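Local coordinates for peptide amidase (Stenotrophomonas maltophilia, PDB 1M22), which probably hydrolyses amide bonds, acting as a serine hydrolase of the amidase signature family, at residues A[86-91]-A[212-217]; A[115-120]-A[238-243]; A[208-213]-A[243-248]. All coordinates share one frame; numbering follows the deposited sequence.

Contacts 1 and 3 share the loop that joins strands 200-203 and 223-228. Contact 1 is closest to the active site: it contains Lys86, and the side chain of Asn88 is about 6 Å from that of Ser165. Contact 3, its centre about 12 Å from that of contact 1, uses the earlier part of the same loop and shares Asp212 and Gly213 with it; its Arg211 reaches a bound buffer molecule, EPE. Contact 2 joins two helices, its centre about 11 Å from that of contact 3. It connects to contact 3 through the shared Gly243, and the two touch where Ile241 and Ala242 pack on Val209.

Contact 1: A[86-91]-A[212-217]; sequences KDNINA and DGIIPI
Asn88 and Ile214 meet with their side chains crossing obliquely, the amide carbon CG of Asn88 lying 4.1 Å from the branch methyl CG2 of Ile214. The amide swings there because chi1 of Asn88, 57°, sets CG between its own backbone N and carbonyl carbon. The other branch of Ile214 serves a different neighbour: its CG1 is 4.2 Å from CG1 of Ile89, and these two isoleucines run side by side, pointing the same way. Helix 112-119 packs against both, Val114 on Ile89 and Leu113 on Ile214, while Ile215 leans instead on Leu334 and Tyr337 of helix 319-340.

The backbones are tied on both sides of the Ile89-Ile214 pair. Ile215 N donates to Asn88 O at 2.7 Å, and the CA-H of Ile214 approaches the same oxygen. Two residues on, Asn90 N gives its hydrogen to Gly213 O at 2.8 Å, in a nearly straight bond (167°). The side-chain amide of Asn90 lies close to that oxygen too, its CG 3.0 Å from Gly213 O, but does not hydrogen-bond to it; the amide's OD1 turns to Tyr337 OH.

A water completes the link, accepting from Asn88 ND2 at 3.0 Å and donating to Ile215 O at 2.8 Å. Asn88 ND2 also donates to Thr184 OG1, which bonds in turn to Lys86 NZ, so Asn88 is a second-shell neighbour of the catalytic lysine, whose NZ also bonds Ser165 OG.

The bonding pattern is that of a single antiparallel beta bridge with Ile89 and Ile214 as a non-hydrogen-bonded pair, and it holds the loop leaving strand 82-86 beside the Ser-Ser-Lys catalytic triad of the amidase signature fold.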
# COMPACT_ATOMS: atom_id res chain seq x y z
N LYS A 86 -6.82 -5.10 0.98
CA LYS A 86 -7.24 -4.07 1.92
C LYS A 86 -8.77 -3.97 1.81
O LYS A 86 -9.32 -4.00 0.71
CB LYS A 86 -6.58 -2.74 1.56
CG LYS A 86 -6.88 -1.60 2.52
CD LYS A 86 -6.05 -0.39 2.12
CE LYS A 86 -6.26 0.81 3.04
NZ LYS A 86 -5.38 1.94 2.65
N ASP A 87 -9.45 -3.81 2.94
CA ASP A 87 -10.91 -3.77 2.92
C ASP A 87 -11.63 -2.56 2.36
O ASP A 87 -12.78 -2.29 2.73
CB ASP A 87 -11.48 -4.13 4.30
CG ASP A 87 -12.92 -4.59 4.23
OD1 ASP A 87 -13.27 -5.33 3.27
OD2 ASP A 87 -13.72 -4.22 5.12
N ASN A 88 -10.97 -1.81 1.49
CA ASN A 88 -11.64 -0.72 0.79
C ASN A 88 -11.71 -1.12 -0.69
O ASN A 88 -12.21 -0.36 -1.53
CB ASN A 88 -10.94 0.64 0.98
CG ASN A 88 -9.49 0.65 0.56
OD1 ASN A 88 -8.90 -0.39 0.26
ND2 ASN A 88 -8.89 1.83 0.55
N ILE A 89 -11.23 -2.32 -1.00
CA ILE A 89 -11.23 -2.86 -2.37
C ILE A 89 -12.35 -3.89 -2.52
O ILE A 89 -12.38 -4.90 -1.80
CB ILE A 89 -9.88 -3.54 -2.69
CG1 ILE A 89 -8.73 -2.54 -2.51
CG2 ILE A 89 -9.90 -4.11 -4.11
CD1 ILE A 89 -7.34 -3.16 -2.59
N ASN A 90 -13.28 -3.65 -3.45
CA ASN A 90 -14.40 -4.57 -3.67
C ASN A 90 -13.94 -5.97 -4.07
O ASN A 90 -13.11 -6.12 -4.97
CB ASN A 90 -15.32 -4.03 -4.77
CG ASN A 90 -16.00 -2.73 -4.41
OD1 ASN A 90 -15.85 -2.22 -3.30
ND2 ASN A 90 -16.77 -2.18 -5.35
N ALA A 91 -14.50 -6.98 -3.43
CA ALA A 91 -14.16 -8.37 -3.74
C ALA A 91 -15.23 -9.33 -3.23
O ALA A 91 -15.35 -9.56 -2.03
CB ALA A 91 -12.80 -8.73 -3.13
N ASP A 212 -11.03 1.61 -10.05
CA ASP A 212 -12.44 1.23 -10.06
C ASP A 212 -12.70 0.14 -9.03
O ASP A 212 -11.91 -0.78 -8.85
CB ASP A 212 -12.87 0.77 -11.45
CG ASP A 212 -14.39 0.87 -11.64
OD1 ASP A 212 -14.94 1.97 -11.44
OD2 ASP A 212 -15.01 -0.15 -11.99
N GLY A 213 -13.82 0.28 -8.32
CA GLY A 213 -14.17 -0.70 -7.32
C GLY A 213 -13.46 -0.52 -5.99
O GLY A 213 -13.43 -1.44 -5.17
N ILE A 214 -12.90 0.66 -5.76
CA ILE A 214 -12.22 0.95 -4.50
C ILE A 214 -12.89 2.14 -3.81
O ILE A 214 -13.12 3.16 -4.44
CB ILE A 214 -10.72 1.29 -4.72
CG1 ILE A 214 -10.02 0.15 -5.46
CG2 ILE A 214 -10.05 1.54 -3.38
CD1 ILE A 214 -8.56 0.42 -5.77
N ILE A 215 -13.21 1.99 -2.52
CA ILE A 215 -13.81 3.09 -1.76
C ILE A 215 -12.72 4.15 -1.82
O ILE A 215 -11.60 3.93 -1.36
CB ILE A 215 -14.12 2.67 -0.31
CG1 ILE A 215 -15.18 1.57 -0.33
CG2 ILE A 215 -14.61 3.88 0.49
CD1 ILE A 215 -15.59 1.06 1.04
N PRO A 216 -13.04 5.32 -2.37
CA PRO A 216 -12.05 6.39 -2.50
C PRO A 216 -11.88 7.46 -1.45
O PRO A 216 -12.58 7.52 -0.44
CB PRO A 216 -12.48 7.03 -3.81
CG PRO A 216 -13.99 7.08 -3.61
CD PRO A 216 -14.30 5.69 -3.03
N ILE A 217 -10.89 8.29 -1.73
CA ILE A 217 -10.63 9.50 -0.98
C ILE A 217 -10.41 10.53 -2.08
O ILE A 217 -11.23 11.42 -2.27
CB ILE A 217 -9.36 9.48 -0.09
CG1 ILE A 217 -9.55 8.53 1.10
CG2 ILE A 217 -9.11 10.90 0.45
CD1 ILE A 217 -8.35 8.48 2.03
O HOH W 1 -10.96 3.92 1.32

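Contact 2: A[115-120]-A[238-243]; sequences RRLRDA and LTAIAG
Arg116 and Leu117, near the C-terminal end of helix 112-119, lie against Ala240 and Ile241 in the last turn of helix 231-241, close enough that the CA atoms of Arg116 and Ile241 are 6.0 Å apart. The CA atoms of Leu117 and Ala240 follow at 6.2 Å.

Arg116 carries the polar half of the contact. Its CB passes 3.5 Å from Ala240 O, and the chain then bends at chi3 (69°), which places NE after an extended run to CD. From there NE donates to Ala240 O at 2.8 Å. The bond is somewhat bent, 144° at the hydrogen, and the oxygen stands at the edge of the guanidinium but tilted from its plane. A second carbonyl lies over one face of the group, with Ala242 O 3.6 Å from CZ of Arg116; it makes no hydrogen bond to NE. Since Ala242 is the first residue to leave helical geometry, the positive group sits among carbonyls at a helix C-terminus, where it would probably be favoured by the helix dipole. NH1 bonds weakly to Tyr112 OH, a turn back on its own helix.

The apolar half is built round Leu117. Its methyl CD2 is 3.7 Å from CG2 of Ile241, and the two side chains lie side by side, pointing the same way. The same methyl also reaches the neighbouring residue, with CD2 of Leu117 4.2 Å from CB of Ala240. Ala120 adds a looser contact, its CB 4.4 Å from CB of Ala240. Leu117 packs further on Leu83 and Leu85 of strand 82-86.

Two helices of the layer covering the large mixed beta sheet meet here, by apolar packing and by an arginine at the C-terminal end of helix 231-241, as part of the layered alpha/beta fold of amidase signature enzymes.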
# COMPACT_ATOMS: atom_id res chain seq x y z
N ARG A 115 -10.42 -8.55 -10.44
CA ARG A 115 -10.76 -9.40 -11.57
C ARG A 115 -9.45 -9.80 -12.26
O ARG A 115 -9.28 -10.94 -12.67
CB ARG A 115 -11.67 -8.66 -12.56
CG ARG A 115 -13.03 -8.28 -11.96
CD ARG A 115 -14.10 -8.09 -13.03
NE ARG A 115 -13.86 -6.93 -13.89
CZ ARG A 115 -14.06 -5.67 -13.51
NH1 ARG A 115 -14.50 -5.40 -12.29
NH2 ARG A 115 -13.84 -4.68 -14.37
N ARG A 116 -8.52 -8.86 -12.36
CA ARG A 116 -7.24 -9.17 -12.98
C ARG A 116 -6.45 -10.19 -12.17
O ARG A 116 -5.85 -11.11 -12.73
CB ARG A 116 -6.39 -7.90 -13.16
CG ARG A 116 -6.91 -6.93 -14.20
CD ARG A 116 -5.88 -5.85 -14.50
NE ARG A 116 -4.71 -6.38 -15.19
CZ ARG A 116 -4.70 -6.74 -16.47
NH1 ARG A 116 -5.79 -6.62 -17.21
NH2 ARG A 116 -3.59 -7.21 -17.02
N LEU A 117 -6.46 -10.05 -10.84
CA LEU A 117 -5.74 -10.99 -9.99
C LEU A 117 -6.34 -12.39 -10.08
O LEU A 117 -5.61 -13.38 -10.15
CB LEU A 117 -5.75 -10.51 -8.54
CG LEU A 117 -4.82 -9.33 -8.23
CD1 LEU A 117 -5.13 -8.79 -6.86
CD2 LEU A 117 -3.37 -9.78 -8.33
N ARG A 118 -7.66 -12.47 -10.07
CA ARG A 118 -8.30 -13.78 -10.16
C ARG A 118 -8.08 -14.41 -11.53
O ARG A 118 -7.88 -15.63 -11.62
CB ARG A 118 -9.79 -13.67 -9.81
CG ARG A 118 -10.01 -13.63 -8.29
CD ARG A 118 -11.47 -13.45 -7.90
NE ARG A 118 -11.69 -13.92 -6.53
CZ ARG A 118 -12.58 -13.41 -5.69
NH1 ARG A 118 -13.34 -12.39 -6.06
NH2 ARG A 118 -12.71 -13.92 -4.47
N ASP A 119 -8.10 -13.61 -12.59
CA ASP A 119 -7.87 -14.15 -13.92
C ASP A 119 -6.43 -14.68 -14.00
O ASP A 119 -6.15 -15.64 -14.71
CB ASP A 119 -8.09 -13.08 -14.99
CG ASP A 119 -9.55 -12.67 -15.11
OD1 ASP A 119 -10.43 -13.54 -15.00
OD2 ASP A 119 -9.81 -11.46 -15.33
N ALA A 120 -5.53 -14.04 -13.25
CA ALA A 120 -4.13 -14.44 -13.20
C ALA A 120 -3.93 -15.70 -12.35
O ALA A 120 -2.82 -16.23 -12.26
CB ALA A 120 -3.27 -13.30 -12.66
N LEU A 238 2.52 -6.21 -9.35
CA LEU A 238 2.30 -5.05 -10.20
C LEU A 238 2.03 -5.48 -11.64
O LEU A 238 1.18 -4.92 -12.32
CB LEU A 238 3.50 -4.10 -10.16
CG LEU A 238 3.27 -2.72 -10.80
CD1 LEU A 238 2.23 -1.96 -9.99
CD2 LEU A 238 4.57 -1.94 -10.86
N THR A 239 2.76 -6.49 -12.10
CA THR A 239 2.60 -7.00 -13.45
C THR A 239 1.17 -7.47 -13.69
O THR A 239 0.61 -7.28 -14.78
CB THR A 239 3.57 -8.17 -13.71
OG1 THR A 239 4.93 -7.70 -13.61
CG2 THR A 239 3.35 -8.75 -15.11
N ALA A 240 0.56 -8.06 -12.67
CA ALA A 240 -0.80 -8.57 -12.80
C ALA A 240 -1.90 -7.51 -12.68
O ALA A 240 -2.93 -7.61 -13.35
CB ALA A 240 -1.04 -9.67 -11.77
N ILE A 241 -1.70 -6.50 -11.84
CA ILE A 241 -2.74 -5.49 -11.64
C ILE A 241 -2.69 -4.26 -12.55
O ILE A 241 -3.69 -3.57 -12.69
CB ILE A 241 -2.80 -5.01 -10.16
CG1 ILE A 241 -1.51 -4.30 -9.76
CG2 ILE A 241 -3.06 -6.21 -9.25
CD1 ILE A 241 -1.54 -3.74 -8.34
N ALA A 242 -1.54 -3.99 -13.15
CA ALA A 242 -1.43 -2.83 -14.03
C ALA A 242 -2.25 -3.05 -15.30
O ALA A 242 -2.28 -4.15 -15.85
CB ALA A 242 0.03 -2.57 -14.40
N GLY A 243 -2.92 -2.00 -15.76
CA GLY A 243 -3.71 -2.13 -16.97
C GLY A 243 -4.75 -1.04 -17.15
O GLY A 243 -5.23 -0.45 -16.18

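Contact 3: A[208-213]-A[243-248]; sequences LVSRDG and GRDDAD
Arg211 grips the carboxylate of Asp248 side-on, and its chain follows one oxygen. CB starts 3.7 Å from Asp248 OD2 and CG lies 4.1 Å from it; chi2 (82°) then folds the chain to set CD of Arg211 3.4 Å from OD2, and chi3 (57°) turns NE in. NE donates to Asp248 OD2 at 2.7 Å on the syn side, CZ stands 3.7 Å from that oxygen, and NH2 reaches Asp248 OD1 at 3.2 Å. The result is a two-nitrogen salt bridge between nearly coplanar groups, 24° apart. Asp248 OD2 is gripped once more, on its anti side, by the backbone N of Arg211 at 2.8 Å. At the tip, NH1 bonds the carbonyls of Phe219 and Asp222, and NH2 makes a salt bridge to the sulfonate of a bound EPE, probably from the crystallisation liquor.

Ser210 OG donates to the anti lone pair of Asp245 OD2 at 2.6 Å and accepts from Asp212 N, forming an ST turn. Asp245 OD1 accepts from Ala247 N, an Asx turn opening the type I turn to Asp248. Salt bridge and serine-aspartate bond help fasten two turn-forming loops of the amidase fold, those after strand 200-203 and helix 231-241.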
# COMPACT_ATOMS: atom_id res chain seq x y z
N LEU A 208 -1.64 3.95 -13.40
CA LEU A 208 -1.06 2.67 -13.81
C LEU A 208 -2.00 1.52 -13.46
O LEU A 208 -2.15 0.58 -14.23
CB LEU A 208 0.29 2.43 -13.13
CG LEU A 208 0.98 1.11 -13.53
CD1 LEU A 208 1.34 1.15 -15.01
CD2 LEU A 208 2.23 0.90 -12.68
N VAL A 209 -2.64 1.62 -12.30
CA VAL A 209 -3.56 0.61 -11.80
C VAL A 209 -4.94 1.22 -11.59
O VAL A 209 -5.08 2.26 -10.93
CB VAL A 209 -3.06 0.01 -10.46
CG1 VAL A 209 -4.03 -1.06 -9.97
CG2 VAL A 209 -1.66 -0.55 -10.63
N SER A 210 -5.97 0.58 -12.13
CA SER A 210 -7.33 1.10 -11.99
C SER A 210 -7.80 1.26 -10.55
O SER A 210 -7.55 0.40 -9.71
CB SER A 210 -8.30 0.19 -12.73
OG SER A 210 -9.63 0.68 -12.60
N ARG A 211 -8.50 2.36 -10.29
CA ARG A 211 -9.07 2.61 -8.97
C ARG A 211 -10.54 2.20 -8.96
O ARG A 211 -11.24 2.41 -7.97
CB ARG A 211 -8.97 4.09 -8.58
CG ARG A 211 -7.58 4.57 -8.13
CD ARG A 211 -6.67 4.88 -9.30
NE ARG A 211 -7.26 5.88 -10.19
CZ ARG A 211 -7.35 7.18 -9.92
NH1 ARG A 211 -6.88 7.67 -8.78
NH2 ARG A 211 -7.96 7.99 -10.78
N ASP A 212 -11.03 1.61 -10.05
CA ASP A 212 -12.44 1.23 -10.06
C ASP A 212 -12.70 0.14 -9.03
O ASP A 212 -11.91 -0.78 -8.85
CB ASP A 212 -12.87 0.77 -11.45
CG ASP A 212 -14.39 0.87 -11.64
OD1 ASP A 212 -14.94 1.97 -11.44
OD2 ASP A 212 -15.01 -0.15 -11.99
N GLY A 213 -13.82 0.28 -8.32
CA GLY A 213 -14.17 -0.70 -7.32
C GLY A 213 -13.46 -0.52 -5.99
O GLY A 213 -13.43 -1.44 -5.17
N GLY A 243 -2.92 -2.00 -15.76
CA GLY A 243 -3.71 -2.13 -16.97
C GLY A 243 -4.75 -1.04 -17.15
O GLY A 243 -5.23 -0.45 -16.18
N ARG A 244 -5.10 -0.77 -18.41
CA ARG A 244 -6.09 0.24 -18.73
C ARG A 244 -7.50 -0.27 -18.42
O ARG A 244 -7.83 -1.44 -18.67
CB ARG A 244 -5.99 0.61 -20.21
CG ARG A 244 -6.89 1.77 -20.63
CD ARG A 244 -6.63 2.17 -22.07
NE ARG A 244 -7.41 3.35 -22.46
CZ ARG A 244 -7.35 3.93 -23.65
NH1 ARG A 244 -6.54 3.45 -24.58
NH2 ARG A 244 -8.10 4.99 -23.91
N ASP A 245 -8.33 0.61 -17.88
CA ASP A 245 -9.71 0.28 -17.53
C ASP A 245 -10.59 1.46 -17.94
O ASP A 245 -10.39 2.58 -17.47
CB ASP A 245 -9.80 0.03 -16.01
CG ASP A 245 -11.23 -0.22 -15.54
OD1 ASP A 245 -12.13 -0.45 -16.37
OD2 ASP A 245 -11.44 -0.19 -14.31
N ASP A 246 -11.55 1.20 -18.82
CA ASP A 246 -12.45 2.26 -19.28
C ASP A 246 -13.18 2.98 -18.15
O ASP A 246 -13.55 4.14 -18.29
CB ASP A 246 -13.50 1.70 -20.25
CG ASP A 246 -12.90 1.20 -21.55
OD1 ASP A 246 -11.94 1.82 -22.05
OD2 ASP A 246 -13.40 0.18 -22.08
N ALA A 247 -13.37 2.29 -17.02
CA ALA A 247 -14.07 2.89 -15.89
C ALA A 247 -13.22 3.87 -15.09
O ALA A 247 -13.73 4.59 -14.23
CB ALA A 247 -14.59 1.79 -14.97
N ASP A 248 -11.92 3.91 -15.37
CA ASP A 248 -11.01 4.82 -14.67
C ASP A 248 -10.21 5.63 -15.69
O ASP A 248 -9.18 5.17 -16.18
CB ASP A 248 -10.06 4.03 -13.76
CG ASP A 248 -9.13 4.93 -12.96
OD1 ASP A 248 -9.22 6.17 -13.09
OD2 ASP A 248 -8.30 4.39 -12.19
O HOH W 2 -5.55 -1.76 -13.66
O HOH W 3 -13.03 4.09 -11.50